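PDB 6HC6: aminopeptidase YwaD, which catalyses the hydrolysis of N-terminal amino acids from peptides, such as arginine, lysine and leucine, as a secreted two-zinc aminopeptidase of the M28 family. Local coordinates for residues L156-K161 with V183-N188; G292-G297 with I450-K455; N319-M324 with G369-V374. All coordinates share one frame; numbering follows the deposited sequence.

Contact 1 (L156-K161 with V183-N188)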
loop_
_atom_site.group_PDB
_atom_site.type_symbol
_atom_site.label_atom_id
_atom_site.label_comp_id
_atom_site.label_asym_id
_atom_site.label_seq_id
_atom_site.Cartn_x
_atom_site.Cartn_y
_atom_site.Cartn_z
ATOM N N LEU A 156 13.661 16.531 5.376
ATOM C CA LEU A 156 14.389 15.412 4.797
ATOM C C LEU A 156 13.550 14.140 4.810
ATOM O O LEU A 156 12.620 13.988 5.603
ATOM C CB LEU A 156 15.686 15.160 5.564
ATOM C CG LEU A 156 16.534 16.389 5.851
ATOM C CD1 LEU A 156 17.834 16.015 6.547
ATOM C CD2 LEU A 156 16.795 17.080 4.552
ATOM N N THR A 157 13.904 13.208 3.925
ATOM C CA THR A 157 13.320 11.877 4.021
ATOM C C THR A 157 13.820 11.164 5.277
ATOM O O THR A 157 14.859 11.504 5.849
ATOM C CB THR A 157 13.655 11.038 2.787
ATOM O OG1 THR A 157 15.064 10.780 2.745
ATOM C CG2 THR A 157 13.231 11.766 1.522
ATOM N N TYR A 158 13.056 10.159 5.704
ATOM C CA TYR A 158 13.459 9.376 6.868
ATOM C C TYR A 158 14.789 8.686 6.625
ATOM O O TYR A 158 15.629 8.603 7.530
ATOM C CB TYR A 158 12.394 8.344 7.201
ATOM C CG TYR A 158 11.070 8.939 7.565
ATOM C CD1 TYR A 158 10.982 9.989 8.472
ATOM C CD2 TYR A 158 9.899 8.448 7.015
ATOM C CE1 TYR A 158 9.761 10.527 8.825
ATOM C CE2 TYR A 158 8.669 8.986 7.357
ATOM C CZ TYR A 158 8.606 10.019 8.269
ATOM O OH TYR A 158 7.383 10.552 8.606
ATOM N N TYR A 159 15.002 8.182 5.407
ATOM C CA TYR A 159 16.274 7.542 5.101
ATOM C C TYR A 159 17.430 8.526 5.256
ATOM O O TYR A 159 18.456 8.201 5.870
ATOM C CB TYR A 159 16.265 6.958 3.684
ATOM C CG TYR A 159 17.624 6.425 3.324
ATOM C CD1 TYR A 159 18.186 5.385 4.051
ATOM C CD2 TYR A 159 18.373 6.990 2.294
ATOM C CE1 TYR A 159 19.445 4.903 3.756
ATOM C CE2 TYR A 159 19.636 6.508 1.982
ATOM C CZ TYR A 159 20.165 5.462 2.718
ATOM O OH TYR A 159 21.416 4.966 2.431
ATOM N N GLU A 160 17.277 9.739 4.713
ATOM C CA GLU A 160 18.341 10.740 4.806
ATOM C C GLU A 160 18.676 11.041 6.260
ATOM O O GLU A 160 19.853 11.165 6.624
ATOM C CB GLU A 160 17.933 12.022 4.080
ATOM C CG GLU A 160 18.348 12.065 2.604
ATOM C CD GLU A 160 17.389 12.867 1.728
ATOM O OE1 GLU A 160 17.356 12.623 0.499
ATOM O OE2 GLU A 160 16.672 13.740 2.261
ATOM N N LYS A 161 17.652 11.164 7.105
ATOM C CA LYS A 161 17.890 11.390 8.526
ATOM C C LYS A 161 18.656 10.226 9.135
ATOM O O LYS A 161 19.660 10.425 9.829
ATOM C CB LYS A 161 16.561 11.598 9.258
ATOM C CG LYS A 161 15.749 12.798 8.772
ATOM C CD LYS A 161 14.341 12.748 9.347
ATOM C CE LYS A 161 13.487 13.902 8.824
ATOM N NZ LYS A 161 13.848 15.213 9.430
ATOM N N VAL A 183 -1.367 7.220 16.122
ATOM C CA VAL A 183 -0.376 6.151 16.229
ATOM C C VAL A 183 1.000 6.716 15.919
ATOM O O VAL A 183 1.137 7.736 15.225
ATOM C CB VAL A 183 -0.693 4.976 15.273
ATOM C CG1 VAL A 183 -1.961 4.256 15.699
ATOM C CG2 VAL A 183 -0.769 5.483 13.854
ATOM N N PRO A 184 2.045 6.059 16.410
ATOM C CA PRO A 184 3.405 6.460 16.039
ATOM C C PRO A 184 3.616 6.273 14.549
ATOM O O PRO A 184 3.098 5.332 13.948
ATOM C CB PRO A 184 4.293 5.523 16.872
ATOM C CG PRO A 184 3.408 4.363 17.219
ATOM C CD PRO A 184 2.033 4.946 17.375
ATOM N N MET A 185 4.359 7.202 13.954
ATOM C CA MET A 185 4.641 7.173 12.526
ATOM C C MET A 185 5.635 6.064 12.193
ATOM O O MET A 185 6.538 5.758 12.971
ATOM C CB MET A 185 5.216 8.524 12.088
ATOM C CG MET A 185 6.225 9.080 13.098
ATOM S SD MET A 185 7.708 9.906 12.435
ATOM C CE MET A 185 8.530 8.539 11.622
ATOM N N THR A 186 5.464 5.464 11.021
ATOM C CA THR A 186 6.448 4.516 10.507
ATOM C C THR A 186 7.544 5.280 9.769
ATOM O O THR A 186 7.239 6.017 8.826
ATOM C CB THR A 186 5.781 3.520 9.569
ATOM O OG1 THR A 186 4.717 2.849 10.258
ATOM C CG2 THR A 186 6.783 2.493 9.091
ATOM N N PRO A 187 8.808 5.168 10.175
ATOM C CA PRO A 187 9.893 5.896 9.469
ATOM C C PRO A 187 10.427 5.120 8.267
ATOM O O PRO A 187 11.566 4.626 8.262
ATOM C CB PRO A 187 10.938 6.077 10.574
ATOM C CG PRO A 187 10.764 4.875 11.443
ATOM C CD PRO A 187 9.287 4.525 11.414
ATOM N N ASN A 188 9.589 5.030 7.228
ATOM C CA ASN A 188 9.883 4.258 6.017
ATOM C C ASN A 188 11.207 4.682 5.384
ATOM O O ASN A 188 11.415 5.856 5.072
ATOM C CB ASN A 188 8.729 4.440 5.024
ATOM C CG ASN A 188 8.830 3.538 3.792
ATOM O OD1 ASN A 188 9.921 3.215 3.312
ATOM N ND2 ASN A 188 7.674 3.146 3.261
HETATM O O HOH W 1 12.602 7.613 3.521
#
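In the PA domain, Tyr158 on the first turn of helix 158-167 lays its ring against Met185, Thr186 and Pro187, which belong to the long loop between strands 172-176 and 198-201. Pro187 lies over one face through its CA, which sits 3.9 Å from the centroid of the Tyr158 ring and 26° off the normal, shifted toward the rim, a CH-pi contact made by a backbone carbon rather than by the proline ring. Of that ring, CB approaches Tyr158 CG at 4.2 Å.

At the phenol end Tyr158 and Met185 meet tip to tip. Met185 CE touches Tyr158 CE1 at 3.6 Å, while SD, 5.0 Å from the Tyr158 ring centroid, stands obliquely to it in a Met-aromatic contact. The thioether chain is folded to do this: CG lies between the backbone N and the carbonyl carbon (chi1 42°), and a further bend at chi3 (-65°) places the methyl group.

Pro187 is the centre of an inverse gamma turn, which brings the next residue round to the base of the tyrosine. There Asn188 O lies in the plane of the ring at its edge, 3.4 Å from Tyr158 CB. Water 1 accepts from Tyr159 N at 3.1 Å and donates to Asn188 O at 2.6 Å, so it joins a first-turn amide of the helix to the loop. The helix start itself is a capping box: Thr157 OG1 takes the N-H of Glu160, and Glu160 OE2 receives Thr157 N from above the carboxylate plane. Ile175 of strand 172-176 touches Tyr158, Met185 and Pro187 as well, while Asn188 OD1 turns to the backbone N of Ser190 in the same loop.

Contact 2 (G292-G297 with I450-K455). With ZN (zinc ion), chain E.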
loop_
_atom_site.group_PDB
_atom_site.type_symbol
_atom_site.label_atom_id
_atom_site.label_comp_id
_atom_site.label_asym_id
_atom_site.label_seq_id
_atom_site.Cartn_x
_atom_site.Cartn_y
_atom_site.Cartn_z
ATOM N N GLY A 292 -0.128 -9.083 -2.252
ATOM C CA GLY A 292 0.290 -8.942 -0.873
ATOM C C GLY A 292 1.402 -7.917 -0.727
ATOM O O GLY A 292 2.030 -7.517 -1.696
ATOM N N ALA A 293 1.625 -7.475 0.511
ATOM C CA ALA A 293 2.834 -6.717 0.870
ATOM C C ALA A 293 3.026 -5.451 0.031
ATOM O O ALA A 293 4.154 -5.029 -0.231
ATOM C CB ALA A 293 4.091 -7.593 0.775
ATOM N N GLU A 294 1.944 -4.802 -0.379
ATOM C CA GLU A 294 2.107 -3.522 -1.072
ATOM C C GLU A 294 2.645 -2.427 -0.155
ATOM O O GLU A 294 3.349 -1.520 -0.617
ATOM C CB GLU A 294 0.770 -3.082 -1.656
ATOM C CG GLU A 294 0.801 -1.800 -2.500
ATOM C CD GLU A 294 0.752 -0.519 -1.692
ATOM O OE1 GLU A 294 1.181 0.527 -2.231
ATOM O OE2 GLU A 294 0.325 -0.555 -0.518
ATOM N N GLU A 295 2.300 -2.469 1.130
ATOM C CA GLU A 295 2.632 -1.348 1.994
ATOM C C GLU A 295 4.115 -1.307 2.309
ATOM O O GLU A 295 4.599 -0.287 2.801
ATOM C CB GLU A 295 1.808 -1.396 3.297
ATOM C CG GLU A 295 0.279 -1.283 3.111
ATOM C CD GLU A 295 -0.204 0.151 2.783
ATOM O OE1 GLU A 295 0.620 1.038 2.485
ATOM O OE2 GLU A 295 -1.429 0.370 2.801
ATOM N N LEU A 296 4.839 -2.379 2.011
ATOM C CA LEU A 296 6.276 -2.428 2.206
ATOM C C LEU A 296 7.043 -1.951 0.986
ATOM O O LEU A 296 8.277 -2.015 0.987
ATOM C CB LEU A 296 6.706 -3.852 2.554
ATOM C CG LEU A 296 6.183 -4.394 3.881
ATOM C CD1 LEU A 296 6.741 -5.801 4.070
ATOM C CD2 LEU A 296 6.675 -3.488 5.010
ATOM N N GLY A 297 6.349 -1.506 -0.059
ATOM C CA GLY A 297 7.031 -1.032 -1.248
ATOM C C GLY A 297 6.692 -1.849 -2.484
ATOM O O GLY A 297 7.579 -2.171 -3.281
ATOM N N ILE A 450 7.286 4.922 -5.523
ATOM C CA ILE A 450 7.174 3.522 -5.136
ATOM C C ILE A 450 6.593 3.386 -3.738
ATOM O O ILE A 450 5.649 2.628 -3.515
ATOM C CB ILE A 450 8.536 2.804 -5.234
ATOM C CG1 ILE A 450 8.977 2.729 -6.694
ATOM C CG2 ILE A 450 8.418 1.404 -4.615
ATOM C CD1 ILE A 450 10.391 2.278 -6.876
ATOM N N PHE A 451 7.147 4.121 -2.784
ATOM C CA PHE A 451 6.806 3.963 -1.381
ATOM C C PHE A 451 5.786 5.011 -0.941
ATOM O O PHE A 451 5.580 6.031 -1.603
ATOM C CB PHE A 451 8.069 4.052 -0.525
ATOM C CG PHE A 451 9.116 3.048 -0.899
ATOM C CD1 PHE A 451 10.084 3.351 -1.838
ATOM C CD2 PHE A 451 9.108 1.782 -0.327
ATOM C CE1 PHE A 451 11.040 2.419 -2.193
ATOM C CE2 PHE A 451 10.060 0.842 -0.689
ATOM C CZ PHE A 451 11.022 1.163 -1.621
ATOM N N GLU A 452 5.136 4.726 0.186
ATOM C CA GLU A 452 4.244 5.652 0.869
ATOM C C GLU A 452 4.903 6.099 2.166
ATOM O O GLU A 452 5.630 5.325 2.797
ATOM C CB GLU A 452 2.889 4.998 1.163
ATOM C CG GLU A 452 2.214 4.466 -0.106
ATOM C CD GLU A 452 0.968 3.630 0.152
ATOM O OE1 GLU A 452 0.269 3.839 1.176
ATOM O OE2 GLU A 452 0.663 2.774 -0.708
ATOM N N ASP A 453 4.667 7.353 2.548
ATOM C CA ASP A 453 5.125 7.890 3.831
ATOM C C ASP A 453 6.641 7.742 4.006
ATOM O O ASP A 453 7.116 7.109 4.951
ATOM C CB ASP A 453 4.398 7.207 5.001
ATOM C CG ASP A 453 2.910 7.510 5.045
ATOM O OD1 ASP A 453 2.471 8.481 4.388
ATOM O OD2 ASP A 453 2.184 6.778 5.762
ATOM N N ILE A 454 7.410 8.342 3.090
ATOM C CA ILE A 454 8.867 8.290 3.216
ATOM C C ILE A 454 9.455 9.568 3.795
ATOM O O ILE A 454 10.678 9.661 3.941
ATOM C CB ILE A 454 9.560 7.962 1.876
ATOM C CG1 ILE A 454 9.248 9.008 0.808
ATOM C CG2 ILE A 454 9.185 6.579 1.417
ATOM C CD1 ILE A 454 10.026 8.792 -0.479
ATOM N N LYS A 455 8.629 10.556 4.114
ATOM C CA LYS A 455 9.098 11.748 4.806
ATOM C C LYS A 455 7.949 12.361 5.601
ATOM O O LYS A 455 8.162 13.252 6.433
ATOM C CB LYS A 455 9.680 12.770 3.826
ATOM C CG LYS A 455 8.664 13.343 2.862
ATOM C CD LYS A 455 9.300 14.339 1.910
ATOM C CE LYS A 455 9.777 15.582 2.635
ATOM N NZ LYS A 455 10.548 16.512 1.746
ATOM O OXT LYS A 455 6.786 11.969 5.424
HETATM ZN ZN ZN E . -1.233 2.432 2.146
HETATM O O HOH W 2 -1.338 1.533 0.026
HETATM O O HOH W 3 4.389 1.241 -1.483
HETATM O O HOH W 4 5.481 2.048 0.980
#
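Glu452 brings its carboxylate up to those of Glu294 and Glu295, giving one oxygen to each. Its OE1 binds a zinc ion at 2.3 Å and also accepts from Tyr400 OH. Glu295 grips the same zinc with both oxygens, OE1 at 2.3 Å and OE2 at 2.2 Å. The two carboxylate planes are turned 70° apart, and the shared metal brings Glu295 OE1 within 3.1 Å of Glu452 OE1. With CD anti to CA (chi2 171°), Glu452 runs out extended to the zinc.

Its other oxygen, OE2, lies 2.8 Å from Glu294 OE1, the two side chains crossing at about a right angle. Water 2, itself a zinc ligand, donates to Glu294 OE2 at 2.7 Å and to Glu452 OE2 at 2.5 Å. Glu294 directly precedes a metal-binding glutamate, the position held in M28 relatives by the general base, and its hold on this water is consistent with such a role. Away from the metal, Phe451 sets CE2 3.6 Å from Gly297 CA. A CB there would clash with CE2 and, at these backbone angles, jam against the preceding carbonyl O, so the position calls for glycine. Water 4 links Glu295 O to Glu452 N.

Asp262 and His401 complete the zinc site. The 292-297 loop runs from strand 285-291 to helix 299-306, with Glu294 and Glu295 also touching His250 of strand 244-250; the C-terminal tail, which follows helix 412-430, packs against this loop and continues to helix 158-167, where Ile454 pairs with the backbone of Tyr158.

Contact 3 (N319-M324 with G369-V374). With ZN (zinc ion), chain D.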
loop_
_atom_site.group_PDB
_atom_site.type_symbol
_atom_site.label_atom_id
_atom_site.label_comp_id
_atom_site.label_asym_id
_atom_site.label_seq_id
_atom_site.Cartn_x
_atom_site.Cartn_y
_atom_site.Cartn_z
ATOM N N ASN A 319 -3.404 -2.816 -17.215
ATOM C CA ASN A 319 -3.589 -3.093 -15.792
ATOM C C ASN A 319 -4.495 -2.017 -15.203
ATOM O O ASN A 319 -4.153 -0.832 -15.240
ATOM C CB ASN A 319 -2.241 -3.112 -15.049
ATOM C CG ASN A 319 -2.401 -2.970 -13.544
ATOM O OD1 ASN A 319 -1.781 -2.108 -12.920
ATOM N ND2 ASN A 319 -3.245 -3.813 -12.958
ATOM N N PHE A 320 -5.648 -2.425 -14.671
ATOM C CA PHE A 320 -6.523 -1.548 -13.890
ATOM C C PHE A 320 -6.275 -1.854 -12.419
ATOM O O PHE A 320 -6.667 -2.923 -11.939
ATOM C CB PHE A 320 -7.999 -1.802 -14.205
ATOM C CG PHE A 320 -8.393 -1.521 -15.610
ATOM C CD1 PHE A 320 -8.116 -2.433 -16.615
ATOM C CD2 PHE A 320 -9.081 -0.348 -15.926
ATOM C CE1 PHE A 320 -8.499 -2.182 -17.930
ATOM C CE2 PHE A 320 -9.471 -0.098 -17.237
ATOM C CZ PHE A 320 -9.173 -1.006 -18.231
ATOM N N ASN A 321 -5.631 -0.935 -11.700
ATOM C CA ASN A 321 -5.337 -1.148 -10.289
ATOM C C ASN A 321 -6.305 -0.324 -9.447
ATOM O O ASN A 321 -6.520 0.859 -9.723
ATOM C CB ASN A 321 -3.887 -0.775 -9.959
ATOM C CG ASN A 321 -3.516 -1.108 -8.515
ATOM O OD1 ASN A 321 -3.390 -2.276 -8.150
ATOM N ND2 ASN A 321 -3.347 -0.090 -7.697
ATOM N N LEU A 322 -6.896 -0.956 -8.429
ATOM C CA LEU A 322 -7.883 -0.328 -7.552
ATOM C C LEU A 322 -7.292 -0.171 -6.156
ATOM O O LEU A 322 -6.994 -1.169 -5.499
ATOM C CB LEU A 322 -9.148 -1.183 -7.489
ATOM C CG LEU A 322 -9.620 -1.610 -8.884
ATOM C CD1 LEU A 322 -10.729 -2.637 -8.806
ATOM C CD2 LEU A 322 -10.083 -0.382 -9.622
ATOM N N ASP A 323 -7.138 1.068 -5.690
ATOM C CA ASP A 323 -6.528 1.291 -4.375
ATOM C C ASP A 323 -7.155 2.544 -3.780
ATOM O O ASP A 323 -6.830 3.654 -4.208
ATOM C CB ASP A 323 -5.001 1.420 -4.496
ATOM C CG ASP A 323 -4.273 1.413 -3.149
ATOM O OD1 ASP A 323 -4.914 1.464 -2.098
ATOM O OD2 ASP A 323 -3.017 1.350 -3.133
ATOM N N MET A 324 -8.034 2.344 -2.821
ATOM C CA MET A 324 -8.745 3.385 -2.087
ATOM C C MET A 324 -9.931 3.904 -2.882
ATOM O O MET A 324 -9.937 5.000 -3.303
ATOM C CB MET A 324 -7.796 4.486 -1.607
ATOM C CG MET A 324 -6.926 4.054 -0.461
ATOM S SD MET A 324 -5.614 5.149 0.074
ATOM C CE MET A 324 -6.572 6.547 0.622
ATOM N N GLY A 369 2.060 7.601 -8.370
ATOM C CA GLY A 369 2.586 6.254 -8.286
ATOM C C GLY A 369 2.208 5.619 -6.964
ATOM O O GLY A 369 1.067 5.751 -6.526
ATOM N N SER A 370 3.147 4.909 -6.337
ATOM C CA SER A 370 2.976 4.373 -4.982
ATOM C C SER A 370 1.769 3.445 -4.854
ATOM O O SER A 370 1.119 3.391 -3.808
ATOM C CB SER A 370 2.894 5.507 -3.957
ATOM O OG SER A 370 4.035 6.336 -4.083
ATOM N N SER A 371 1.459 2.693 -5.904
ATOM C CA SER A 371 0.566 1.547 -5.783
ATOM C C SER A 371 0.967 0.534 -6.840
ATOM O O SER A 371 1.944 0.724 -7.566
ATOM C CB SER A 371 -0.911 1.934 -5.911
ATOM O OG SER A 371 -1.711 0.843 -5.458
ATOM N N ASP A 372 0.201 -0.545 -6.932
ATOM C CA ASP A 372 0.655 -1.715 -7.664
ATOM C C ASP A 372 0.599 -1.557 -9.178
ATOM O O ASP A 372 1.062 -2.449 -9.889
ATOM C CB ASP A 372 -0.164 -2.926 -7.219
ATOM C CG ASP A 372 0.132 -3.310 -5.785
ATOM O OD1 ASP A 372 -0.828 -3.383 -5.004
ATOM O OD2 ASP A 372 1.322 -3.544 -5.441
ATOM N N HIS A 373 0.074 -0.448 -9.694
ATOM C CA HIS A 373 0.204 -0.202 -11.123
ATOM C C HIS A 373 1.641 0.106 -11.516
ATOM O O HIS A 373 1.975 0.030 -12.699
ATOM C CB HIS A 373 -0.690 0.964 -11.542
ATOM C CG HIS A 373 -0.331 2.262 -10.888
ATOM N ND1 HIS A 373 -0.307 2.428 -9.518
ATOM C CD2 HIS A 373 0.008 3.462 -11.417
ATOM C CE1 HIS A 373 0.035 3.672 -9.234
ATOM N NE2 HIS A 373 0.237 4.319 -10.369
ATOM N N VAL A 374 2.495 0.449 -10.558
ATOM C CA VAL A 374 3.808 0.990 -10.902
ATOM C C VAL A 374 4.685 -0.097 -11.513
ATOM O O VAL A 374 5.327 0.165 -12.534
ATOM C CB VAL A 374 4.483 1.651 -9.687
ATOM C CG1 VAL A 374 5.942 1.982 -9.996
ATOM C CG2 VAL A 374 3.728 2.919 -9.290
HETATM ZN ZN ZN D . -3.166 1.392 -0.928
HETATM O O HOH W 5 -3.159 -2.140 -5.327
HETATM O O HOH W 6 -2.738 3.334 -1.118
HETATM O O HOH W 2 -1.338 1.533 0.026
#
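Asn319, on strand 316-322, directs OD1 at the backbone of His373, 3.3 Å from its CA, with the two side chains crossing at about a right angle. Its ND2 is bound to Thr248 OG1, while the buried OD1 finds no hydrogen-bond partner in the model. Asn321 comes next on the same side of the strand. Its ND2 donates to Asn385 OD1 and, weakly, to Ser371 OG (2.9 Å, 129°); its OD1 accepts from Thr248 OG1 and from water 5, which also donates to Asp372 OD1 at 2.7 Å. Asp372 OD2 is hydrogen-bonded to Ser301 OG. Just past the strand, Asp323 clasps a zinc ion through OD1 at 2.1 Å and OD2 at 2.2 Å; His250 and Asp262 are its other protein ligands. Ser371 OG, anti to its own backbone N (chi1 -166°), donates to Asp323 OD2 at 2.7 Å, using the anti lone pair, away from OD1. Ser371 is therefore a second-shell residue: its hydroxyl probably helps the two zinc bonds to fix the rotation of the carboxylate and draws some electron density from OD2, while the weak bond from Asn321 ND2 may help to orient the hydroxyl.

How the contacts relate
The two zinc ions of contacts 2 and 3 lie 3.8 Å apart and share water 2, so these contacts contribute ligands to one two-metal centre, together with the bridging Asp262. Their centres are about 12 Å apart, and they touch where Ser370 OG meets Phe451 O at 2.9 Å, a probable hydrogen bond. In sequence, contact 3 is nested inside the loop that contact 2 closes. Contact 1 is about 12 Å from contact 2, centre to centre, and is tied to it by the C-terminal tail, with Tyr158 N probably hydrogen-bonded to Ile454 O at 3.0 Å. From contact 3 it stays about 9 Å away at the nearest atoms. The tail spans PA domain and catalytic centre.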